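Long-range contacts in purine nucleosidase, (IunH-1) (Sulfolobus solfataricus, PDB 3T8J), which is a member of the nucleosidase superfamily, built on a mixed, mainly parallel beta sheet flanked by helices, and holds a sodium ion: residues 46-52 with 89-95; 29-35 with 58-64; 256-260 with 272-277. All coordinates share one frame; numbering follows the deposited sequence.

Contact 1: 46-52 with 89-95; sequences NALWALE and VEPKRLK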
loop_
_atom_site.group_PDB
_atom_site.type_symbol
_atom_site.label_atom_id
_atom_site.label_comp_id
_atom_site.label_asym_id
_atom_site.label_seq_id
_atom_site.Cartn_x
_atom_site.Cartn_y
_atom_site.Cartn_z
ATOM N N ASN A 46 -22.347 -26.304 16.052
ATOM C CA ASN A 46 -21.279 -27.277 16.294
ATOM C C ASN A 46 -20.812 -27.227 17.748
ATOM O O ASN A 46 -20.610 -28.268 18.380
ATOM C CB ASN A 46 -20.061 -27.024 15.391
ATOM C CG ASN A 46 -20.247 -27.489 13.951
ATOM O OD1 ASN A 46 -21.215 -28.181 13.590
ATOM N ND2 ASN A 46 -19.268 -27.141 13.113
ATOM N N ALA A 47 -20.653 -26.022 18.271
ATOM C CA ALA A 47 -20.181 -25.890 19.643
ATOM C C ALA A 47 -21.198 -26.403 20.678
ATOM O O ALA A 47 -20.851 -27.100 21.626
ATOM C CB ALA A 47 -19.794 -24.414 19.926
ATOM N N LEU A 48 -22.465 -26.050 20.485
ATOM C CA LEU A 48 -23.550 -26.505 21.341
ATOM C C LEU A 48 -23.681 -28.027 21.328
ATOM O O LEU A 48 -23.771 -28.666 22.362
ATOM C CB LEU A 48 -24.865 -25.856 20.913
ATOM C CG LEU A 48 -24.971 -24.336 21.141
ATOM C CD1 LEU A 48 -26.058 -23.763 20.229
ATOM C CD2 LEU A 48 -25.235 -23.988 22.605
ATOM N N TRP A 49 -23.661 -28.602 20.125
ATOM C CA TRP A 49 -23.675 -30.040 19.969
ATOM C C TRP A 49 -22.472 -30.696 20.654
ATOM O O TRP A 49 -22.639 -31.691 21.338
ATOM C CB TRP A 49 -23.717 -30.419 18.491
ATOM C CG TRP A 49 -23.694 -31.898 18.241
ATOM C CD1 TRP A 49 -24.769 -32.736 18.183
ATOM C CD2 TRP A 49 -22.541 -32.710 18.030
ATOM N NE1 TRP A 49 -24.359 -34.025 17.937
ATOM C CE2 TRP A 49 -22.999 -34.041 17.832
ATOM C CE3 TRP A 49 -21.174 -32.447 17.965
ATOM C CZ2 TRP A 49 -22.136 -35.094 17.617
ATOM C CZ3 TRP A 49 -20.304 -33.511 17.743
ATOM C CH2 TRP A 49 -20.797 -34.813 17.569
ATOM N N ALA A 50 -21.275 -30.144 20.482
ATOM C CA ALA A 50 -20.075 -30.698 21.110
ATOM C C ALA A 50 -20.198 -30.766 22.638
ATOM O O ALA A 50 -19.851 -31.779 23.252
ATOM C CB ALA A 50 -18.842 -29.879 20.708
ATOM N N LEU A 51 -20.708 -29.700 23.248
ATOM C CA LEU A 51 -20.907 -29.667 24.699
ATOM C C LEU A 51 -21.887 -30.739 25.163
ATOM O O LEU A 51 -21.706 -31.339 26.226
ATOM C CB LEU A 51 -21.343 -28.263 25.160
ATOM C CG LEU A 51 -20.268 -27.191 25.063
ATOM C CD1 LEU A 51 -20.936 -25.821 25.153
ATOM C CD2 LEU A 51 -19.212 -27.346 26.162
ATOM N N GLU A 52 -22.946 -30.970 24.386
ATOM C CA GLU A 52 -23.917 -32.034 24.705
ATOM C C GLU A 52 -23.304 -33.434 24.789
ATOM O O GLU A 52 -23.740 -34.253 25.621
ATOM C CB GLU A 52 -25.102 -32.033 23.716
ATOM C CG GLU A 52 -26.010 -30.823 23.868
ATOM C CD GLU A 52 -27.280 -30.859 22.998
ATOM O OE1 GLU A 52 -27.406 -31.716 22.082
ATOM O OE2 GLU A 52 -28.160 -30.006 23.266
ATOM N N VAL A 89 -24.467 -31.068 12.193
ATOM C CA VAL A 89 -25.093 -31.454 13.445
ATOM C C VAL A 89 -25.998 -30.366 14.005
ATOM O O VAL A 89 -25.927 -29.214 13.587
ATOM C CB VAL A 89 -24.035 -31.800 14.561
ATOM C CG1 VAL A 89 -23.118 -32.945 14.135
ATOM C CG2 VAL A 89 -23.203 -30.550 14.964
ATOM N N GLU A 90 -26.833 -30.752 14.957
ATOM C CA GLU A 90 -27.786 -29.846 15.588
ATOM C C GLU A 90 -27.905 -30.284 17.052
ATOM O O GLU A 90 -28.183 -31.456 17.324
ATOM C CB GLU A 90 -29.159 -29.917 14.863
ATOM C CG GLU A 90 -30.256 -28.942 15.358
ATOM C CD GLU A 90 -29.955 -27.459 15.135
ATOM O OE1 GLU A 90 -28.945 -27.118 14.479
ATOM O OE2 GLU A 90 -30.758 -26.626 15.634
ATOM N N PRO A 91 -27.711 -29.355 17.996
ATOM C CA PRO A 91 -27.988 -29.714 19.392
ATOM C C PRO A 91 -29.447 -30.063 19.620
ATOM O O PRO A 91 -30.354 -29.532 18.940
ATOM C CB PRO A 91 -27.636 -28.436 20.160
ATOM C CG PRO A 91 -27.866 -27.341 19.157
ATOM C CD PRO A 91 -27.413 -27.924 17.839
ATOM N N LYS A 92 -29.672 -30.963 20.574
ATOM C CA LYS A 92 -31.018 -31.358 20.945
ATOM C C LYS A 92 -31.679 -30.440 21.947
ATOM O O LYS A 92 -32.903 -30.323 21.964
ATOM C CB LYS A 92 -31.000 -32.785 21.488
ATOM C CG LYS A 92 -30.649 -33.831 20.441
ATOM C CD LYS A 92 -30.761 -35.229 21.035
ATOM C CE LYS A 92 -30.262 -36.294 20.072
ATOM N NZ LYS A 92 -30.999 -36.230 18.776
ATOM N N ARG A 93 -30.881 -29.843 22.841
ATOM C CA ARG A 93 -31.406 -29.086 23.960
ATOM C C ARG A 93 -30.752 -27.707 24.150
ATOM O O ARG A 93 -31.451 -26.736 24.438
ATOM C CB ARG A 93 -31.214 -29.890 25.250
ATOM C CG ARG A 93 -31.934 -31.209 25.292
ATOM C CD ARG A 93 -31.431 -32.057 26.467
ATOM N NE ARG A 93 -30.027 -32.423 26.250
ATOM C CZ ARG A 93 -29.610 -33.414 25.460
ATOM N NH1 ARG A 93 -30.485 -34.181 24.800
ATOM N NH2 ARG A 93 -28.304 -33.636 25.323
ATOM N N LEU A 94 -29.432 -27.615 24.029
ATOM C CA LEU A 94 -28.755 -26.367 24.356
ATOM C C LEU A 94 -29.029 -25.286 23.325
ATOM O O LEU A 94 -29.161 -25.587 22.132
ATOM C CB LEU A 94 -27.237 -26.583 24.476
ATOM C CG LEU A 94 -26.771 -27.534 25.591
ATOM C CD1 LEU A 94 -25.235 -27.632 25.546
ATOM C CD2 LEU A 94 -27.236 -27.084 26.985
ATOM N N LYS A 95 -29.096 -24.041 23.803
ATOM C CA LYS A 95 -29.304 -22.859 22.964
ATOM C C LYS A 95 -28.189 -21.845 23.212
ATOM O O LYS A 95 -27.680 -21.729 24.335
ATOM C CB LYS A 95 -30.659 -22.209 23.275
ATOM C CG LYS A 95 -31.895 -23.106 22.969
ATOM C CD LYS A 95 -33.173 -22.448 23.467
ATOM C CE LYS A 95 -34.411 -23.321 23.216
ATOM N NZ LYS A 95 -35.560 -22.938 24.106
HETATM O O HOH W 1 -21.630 -30.429 11.847
HETATM O O HOH W 2 -26.206 -33.106 27.133
#

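Contact 2: 29-35 with 58-64; sequences VAVTIVE and IPVYPGA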
loop_
_atom_site.group_PDB
_atom_site.type_symbol
_atom_site.label_atom_id
_atom_site.label_comp_id
_atom_site.label_asym_id
_atom_site.label_seq_id
_atom_site.Cartn_x
_atom_site.Cartn_y
_atom_site.Cartn_z
ATOM N N VAL A 29 -14.866 -21.596 31.097
ATOM C CA VAL A 29 -15.968 -20.754 31.566
ATOM C C VAL A 29 -16.936 -20.266 30.458
ATOM O O VAL A 29 -18.071 -19.863 30.753
ATOM C CB VAL A 29 -15.450 -19.542 32.360
ATOM C CG1 VAL A 29 -14.566 -20.016 33.545
ATOM C CG2 VAL A 29 -14.675 -18.563 31.472
ATOM N N ALA A 30 -16.492 -20.311 29.206
ATOM C CA ALA A 30 -17.331 -19.925 28.066
ATOM C C ALA A 30 -16.680 -20.380 26.792
ATOM O O ALA A 30 -15.464 -20.511 26.696
ATOM C CB ALA A 30 -17.536 -18.407 28.005
ATOM N N VAL A 31 -17.514 -20.625 25.783
ATOM C CA VAL A 31 -17.101 -20.783 24.406
ATOM C C VAL A 31 -17.638 -19.582 23.620
ATOM O O VAL A 31 -18.789 -19.219 23.766
ATOM C CB VAL A 31 -17.671 -22.072 23.793
ATOM C CG1 VAL A 31 -17.229 -22.198 22.304
ATOM C CG2 VAL A 31 -17.289 -23.302 24.580
ATOM N N THR A 32 -16.766 -18.912 22.872
ATOM C CA THR A 32 -17.129 -17.733 22.065
ATOM C C THR A 32 -16.972 -18.134 20.588
ATOM O O THR A 32 -16.085 -18.942 20.269
ATOM C CB THR A 32 -16.276 -16.487 22.452
ATOM O OG1 THR A 32 -14.882 -16.798 22.393
ATOM C CG2 THR A 32 -16.675 -15.996 23.879
ATOM N N ILE A 33 -17.871 -17.656 19.719
ATOM C CA ILE A 33 -17.874 -18.049 18.299
ATOM C C ILE A 33 -17.531 -16.873 17.412
ATOM O O ILE A 33 -18.072 -15.779 17.597
ATOM C CB ILE A 33 -19.259 -18.611 17.876
ATOM C CG1 ILE A 33 -19.758 -19.676 18.866
ATOM C CG2 ILE A 33 -19.194 -19.209 16.439
ATOM C CD1 ILE A 33 -18.895 -20.939 18.910
ATOM N N VAL A 34 -16.681 -17.127 16.417
ATOM C CA VAL A 34 -16.200 -16.096 15.494
ATOM C C VAL A 34 -16.270 -16.613 14.046
ATOM O O VAL A 34 -16.159 -17.826 13.824
ATOM C CB VAL A 34 -14.763 -15.645 15.882
ATOM C CG1 VAL A 34 -13.740 -16.764 15.634
ATOM C CG2 VAL A 34 -14.348 -14.335 15.146
ATOM N N GLU A 35 -16.379 -15.706 13.092
ATOM C CA GLU A 35 -16.312 -16.079 11.664
ATOM C C GLU A 35 -15.003 -16.799 11.349
ATOM O O GLU A 35 -13.945 -16.512 11.976
ATOM C CB GLU A 35 -16.475 -14.827 10.758
ATOM C CG GLU A 35 -15.212 -14.006 10.512
ATOM C CD GLU A 35 -14.790 -13.091 11.659
ATOM O OE1 GLU A 35 -15.620 -12.811 12.548
ATOM O OE2 GLU A 35 -13.613 -12.619 11.617
ATOM N N ILE A 58 -21.942 -25.309 29.514
ATOM C CA ILE A 58 -21.081 -24.116 29.412
ATOM C C ILE A 58 -21.719 -23.136 28.423
ATOM O O ILE A 58 -22.191 -23.548 27.372
ATOM C CB ILE A 58 -19.666 -24.523 28.977
ATOM C CG1 ILE A 58 -18.996 -25.353 30.077
ATOM C CG2 ILE A 58 -18.810 -23.265 28.607
ATOM C CD1 ILE A 58 -17.806 -26.161 29.617
ATOM N N PRO A 59 -21.780 -21.841 28.753
ATOM C CA PRO A 59 -22.439 -20.940 27.820
ATOM C C PRO A 59 -21.653 -20.717 26.530
ATOM O O PRO A 59 -20.412 -20.616 26.554
ATOM C CB PRO A 59 -22.554 -19.636 28.592
ATOM C CG PRO A 59 -21.418 -19.700 29.597
ATOM C CD PRO A 59 -21.319 -21.137 29.975
ATOM N N VAL A 60 -22.386 -20.664 25.420
ATOM C CA VAL A 60 -21.870 -20.363 24.094
ATOM C C VAL A 60 -22.373 -18.984 23.663
ATOM O O VAL A 60 -23.582 -18.736 23.585
ATOM C CB VAL A 60 -22.301 -21.439 23.050
ATOM C CG1 VAL A 60 -21.815 -21.074 21.665
ATOM C CG2 VAL A 60 -21.773 -22.822 23.514
ATOM N N TYR A 61 -21.431 -18.060 23.455
ATOM C CA TYR A 61 -21.736 -16.696 23.070
ATOM C C TYR A 61 -21.371 -16.439 21.608
ATOM O O TYR A 61 -20.177 -16.382 21.249
ATOM C CB TYR A 61 -20.951 -15.708 23.967
ATOM C CG TYR A 61 -21.300 -15.761 25.429
ATOM C CD1 TYR A 61 -22.381 -15.056 25.927
ATOM C CD2 TYR A 61 -20.523 -16.499 26.346
ATOM C CE1 TYR A 61 -22.719 -15.117 27.229
ATOM C CE2 TYR A 61 -20.854 -16.541 27.683
ATOM C CZ TYR A 61 -21.955 -15.850 28.132
ATOM O OH TYR A 61 -22.325 -15.888 29.471
ATOM N N PRO A 62 -22.387 -16.253 20.749
ATOM C CA PRO A 62 -22.083 -15.877 19.384
ATOM C C PRO A 62 -21.442 -14.493 19.329
ATOM O O PRO A 62 -21.926 -13.554 19.958
ATOM C CB PRO A 62 -23.468 -15.891 18.702
ATOM C CG PRO A 62 -24.300 -16.829 19.566
ATOM C CD PRO A 62 -23.841 -16.413 20.951
ATOM N N GLY A 63 -20.388 -14.374 18.537
ATOM C CA GLY A 63 -19.686 -13.096 18.381
ATOM C C GLY A 63 -19.761 -12.560 16.966
ATOM O O GLY A 63 -20.800 -12.657 16.280
ATOM N N ALA A 64 -18.663 -11.981 16.502
ATOM C CA ALA A 64 -18.593 -11.434 15.152
ATOM C C ALA A 64 -18.878 -12.483 14.078
ATOM O O ALA A 64 -18.311 -13.566 14.137
ATOM C CB ALA A 64 -17.215 -10.809 14.906
#

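Contact 3: 256-260 with 272-277; sequences KRFVV and TLVDRF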
loop_
_atom_site.group_PDB
_atom_site.type_symbol
_atom_site.label_atom_id
_atom_site.label_comp_id
_atom_site.label_asym_id
_atom_site.label_seq_id
_atom_site.Cartn_x
_atom_site.Cartn_y
_atom_site.Cartn_z
ATOM N N LYS A 256 11.299 -15.005 22.119
ATOM C CA LYS A 256 10.517 -13.786 22.209
ATOM C C LYS A 256 10.968 -12.838 21.102
ATOM O O LYS A 256 12.142 -12.452 21.035
ATOM C CB LYS A 256 10.697 -13.134 23.580
ATOM C CG LYS A 256 10.038 -13.924 24.699
ATOM C CD LYS A 256 10.054 -13.162 26.033
ATOM C CE LYS A 256 9.266 -13.904 27.101
ATOM N NZ LYS A 256 9.309 -13.195 28.431
ATOM N N ARG A 257 10.030 -12.453 20.241
ATOM C CA ARG A 257 10.345 -11.660 19.058
ATOM C C ARG A 257 9.321 -10.560 18.832
ATOM O O ARG A 257 8.307 -10.515 19.538
ATOM C CB ARG A 257 10.485 -12.611 17.857
ATOM C CG ARG A 257 11.891 -13.249 17.893
ATOM C CD ARG A 257 12.147 -14.327 16.901
ATOM N NE ARG A 257 13.493 -14.859 17.047
ATOM C CZ ARG A 257 13.990 -15.889 16.350
ATOM N NH1 ARG A 257 13.253 -16.525 15.444
ATOM N NH2 ARG A 257 15.245 -16.269 16.551
ATOM N N PHE A 258 9.585 -9.671 17.870
ATOM C CA PHE A 258 8.681 -8.590 17.525
ATOM C C PHE A 258 7.933 -8.963 16.231
ATOM O O PHE A 258 8.568 -9.139 15.172
ATOM C CB PHE A 258 9.424 -7.251 17.357
ATOM C CG PHE A 258 8.539 -6.119 16.901
ATOM C CD1 PHE A 258 7.519 -5.653 17.704
ATOM C CD2 PHE A 258 8.759 -5.498 15.678
ATOM C CE1 PHE A 258 6.706 -4.615 17.289
ATOM C CE2 PHE A 258 7.956 -4.463 15.262
ATOM C CZ PHE A 258 6.926 -4.028 16.057
ATOM N N VAL A 259 6.615 -9.111 16.351
ATOM C CA VAL A 259 5.742 -9.559 15.232
ATOM C C VAL A 259 4.922 -8.374 14.725
ATOM O O VAL A 259 4.237 -7.706 15.513
ATOM C CB VAL A 259 4.784 -10.646 15.687
ATOM C CG1 VAL A 259 3.894 -11.090 14.487
ATOM C CG2 VAL A 259 5.534 -11.858 16.278
ATOM N N VAL A 260 4.991 -8.124 13.403
ATOM C CA VAL A 260 4.181 -7.118 12.740
ATOM C C VAL A 260 3.134 -7.856 11.894
ATOM O O VAL A 260 3.506 -8.831 11.245
ATOM C CB VAL A 260 4.998 -6.233 11.834
ATOM C CG1 VAL A 260 4.108 -5.243 11.080
ATOM C CG2 VAL A 260 6.022 -5.422 12.688
ATOM N N THR A 272 2.489 -12.591 9.061
ATOM C CA THR A 272 3.161 -12.297 10.356
ATOM C C THR A 272 4.659 -12.126 10.070
ATOM O O THR A 272 5.372 -13.098 9.763
ATOM C CB THR A 272 2.931 -13.430 11.364
ATOM O OG1 THR A 272 3.322 -14.679 10.772
ATOM C CG2 THR A 272 1.461 -13.513 11.802
ATOM N N LEU A 273 5.124 -10.875 10.160
ATOM C CA LEU A 273 6.505 -10.484 9.821
ATOM C C LEU A 273 7.296 -10.389 11.131
ATOM O O LEU A 273 6.960 -9.571 11.967
ATOM C CB LEU A 273 6.479 -9.144 9.097
ATOM C CG LEU A 273 5.506 -9.145 7.887
ATOM C CD1 LEU A 273 5.134 -7.734 7.480
ATOM C CD2 LEU A 273 6.005 -10.018 6.716
ATOM N N VAL A 274 8.320 -11.229 11.248
ATOM C CA VAL A 274 8.989 -11.432 12.547
ATOM C C VAL A 274 10.420 -10.869 12.556
ATOM O O VAL A 274 11.278 -11.299 11.775
ATOM C CB VAL A 274 9.010 -12.905 12.914
ATOM C CG1 VAL A 274 9.693 -13.112 14.265
ATOM C CG2 VAL A 274 7.567 -13.485 12.970
ATOM N N ASP A 275 10.659 -9.881 13.428
ATOM C CA ASP A 275 11.989 -9.329 13.675
ATOM C C ASP A 275 12.656 -10.200 14.733
ATOM O O ASP A 275 12.152 -10.309 15.864
ATOM C CB ASP A 275 11.853 -7.866 14.105
ATOM C CG ASP A 275 13.191 -7.117 14.158
ATOM O OD1 ASP A 275 14.252 -7.762 14.098
ATOM O OD2 ASP A 275 13.140 -5.858 14.146
ATOM N N ARG A 276 13.788 -10.799 14.364
ATOM C CA ARG A 276 14.581 -11.681 15.221
ATOM C C ARG A 276 15.758 -10.922 15.860
ATOM O O ARG A 276 16.581 -11.530 16.582
ATOM C CB ARG A 276 15.125 -12.867 14.404
ATOM C CG ARG A 276 14.116 -13.567 13.470
ATOM C CD ARG A 276 14.821 -14.574 12.545
ATOM N NE ARG A 276 15.763 -13.887 11.669
ATOM C CZ ARG A 276 15.437 -13.223 10.561
ATOM N NH1 ARG A 276 14.187 -13.206 10.123
ATOM N NH2 ARG A 276 16.404 -12.573 9.906
ATOM N N PHE A 277 15.872 -9.617 15.565
ATOM C CA PHE A 277 16.952 -8.742 16.069
ATOM C C PHE A 277 18.341 -9.140 15.535
ATOM O O PHE A 277 19.364 -8.836 16.163
ATOM C CB PHE A 277 16.935 -8.694 17.621
ATOM C CG PHE A 277 15.534 -8.691 18.225
ATOM C CD1 PHE A 277 14.625 -7.686 17.915
ATOM C CD2 PHE A 277 15.122 -9.697 19.083
ATOM C CE1 PHE A 277 13.358 -7.653 18.468
ATOM C CE2 PHE A 277 13.836 -9.674 19.636
ATOM C CZ PHE A 277 12.957 -8.649 19.326
HETATM O O HOH W 3 15.690 -13.431 18.257
#

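Contact 1: 46-52 with 89-95
Glu52, near the C-terminal end of helix 40-53, receives three consecutive backbone N-H groups of the loop 89-95. Glu52 OE1 takes the N-H of Lys92 at 2.8 Å, on the syn lone pair and nearly straight (166°). Leu94 N comes to Glu52 OE2 nearly along the C-O axis at 2.8 Å. Arg93 N reaches Glu52 OE2 from the syn side, 16° out of the carboxylate plane, at 2.8 Å. Three bonds therefore fix the rotation of this buried carboxylate. The chain beyond CG is extended (chi2 -174°), carrying the carboxylate to the loop. The Arg93 guanidinium lies with one face over Glu52 CD. Glu52 OE1 and Arg93 NH2, 3.9 Å apart, make a long salt bridge of charges only, because the oxygen lies well out of the guanidinium plane. Water 2 joins Arg93 NH2 to Glu52 O.

Beside it, Val89 lies over one face of the Trp49 indole, its CB 3.7 Å from the centroid of the five-membered ring, a CH-pi contact. Leu48 CB meets Pro91 CG at 3.8 Å, and Leu48 CD2 touches Leu94 CB.

Further out, water 1 accepts from Val89 N and lies within hydrogen-bonding distance of Asn46 OD1. Asn46 is held by Gln42, Gly82 and Thr10. A helix-borne carboxylate thus gathers successive loop N-H groups on the outer side of a beta-alpha-beta crossover helix.

Contact 2: 29-35 with 58-64
Both the N-H and the C=O of Val31 bond to the strand beside it. Val31 N goes to Pro59 O at 3.0 Å, and Val31 O takes Tyr61 N at 2.9 Å; both bonds are close to straight. Ile33 N then binds Tyr61 O at 3.0 Å, with the donor tilted 30° from the carbonyl plane. This is the alternating pattern of parallel strands, with Val31 level with Val60, Thr32 with Tyr61 and Ile33 with Pro62. Toward the C-terminal ends of the strands the pairing weakens. Gly63 N to Ile33 O and Glu35 N to Ala64 O are weak bonds with bent angles. Ile33 O has a second donor in Asn126 ND2. CA-H...O contacts run between the main bonds, the shortest from Val60 CA to Val31 O at 3.3 Å.

The apolar contacts divide between the two faces of the sheet. On the face of Val31, Ile33 and Val60, Ile33 CG1 rests on Val60 CG1 at 3.7 Å. Ile33 CG1 is anti to the carbonyl carbon (chi1 -49°), which turns that branch to the valine. Helix 40-53 packs on this face through Val44, Ala47 and Leu51. On the face of Thr32 and Tyr61, Ala30 CB meets the edge of the Tyr61 ring, in its plane, 3.8 Å from CE2. Helix 101-111 lies against this face. At the start of the pairing, Ile58 CG2 packs on Ala30 CA at 3.7 Å.

Polar side chains look to other partners. Thr32 OG1 bonds to Asp7 OD1, and Glu35 OE2 to Thr125 OG1. The Val34 side chain touches Ser122, a sodium ligand, and lies about 6 Å from the ion. Strands 27-33 and 60-62, with helix 40-53 between them, form a classical beta-alpha-beta unit at the edge of the parallel part of the sheet.

Contact 3: 256-260 with 272-277
A beta hairpin joins strand 251-261 to strand 272-275, the outermost strand at this end of the sheet within the chain. Val260 and Leu273 form a hydrogen-bonded pair: Val260 N to Leu273 O and Leu273 N to Val260 O are both 2.8 Å. At the next such pair, Asp275 N reaches Phe258 O at 2.8 Å, in the carbonyl plane, while the return bond from Phe258 N to Asp275 O is weak. Val259 and Val274 lie between as a non-hydrogen-bonded pair, with their CG2 atoms 4.2 Å apart.

Arg257, in its strand and extended from CG to NE, slants across Arg276, just past the partner strand. One face of its guanidinium lies on Arg276 CG, the two guanidinium planes 85° apart. Water 3 accepts from Arg257 NE and donates to Arg276 O. Arg276 pairs with Asp278 and bonds to Pro159 O of the second subunit. Phe277 folds back, its ring edge meeting Lys256 O, with CE2 at 3.5 Å. Phe277 N donates to Asp275 OD1 at 2.9 Å, 33° out of the carboxylate plane. Ser282 and Trp283 hold the other oxygen of Asp275. The strand thus leaves the antiparallel hairpin through an Asx turn, beside a subunit interface.

From the N terminus, strand 27-33 leads into helix 40-53 and then strand 60-62. Contact 2 closes this unit by pairing its two strands. Contact 1 opens on the helix inside that loop and closes later, at 89-95, so the two contacts cross along the chain. They also touch, because helix 40-53 packs on both strands of contact 2. Together they tie the sheet, its covering helix and the loop before helix 101-111. Contact 3 follows in series and closes a hairpin. It belongs to the same sheet as contact 2 but to the other end, with centres about 30 Å apart. Contact 1 lies farther still from it, about 40 Å between centres.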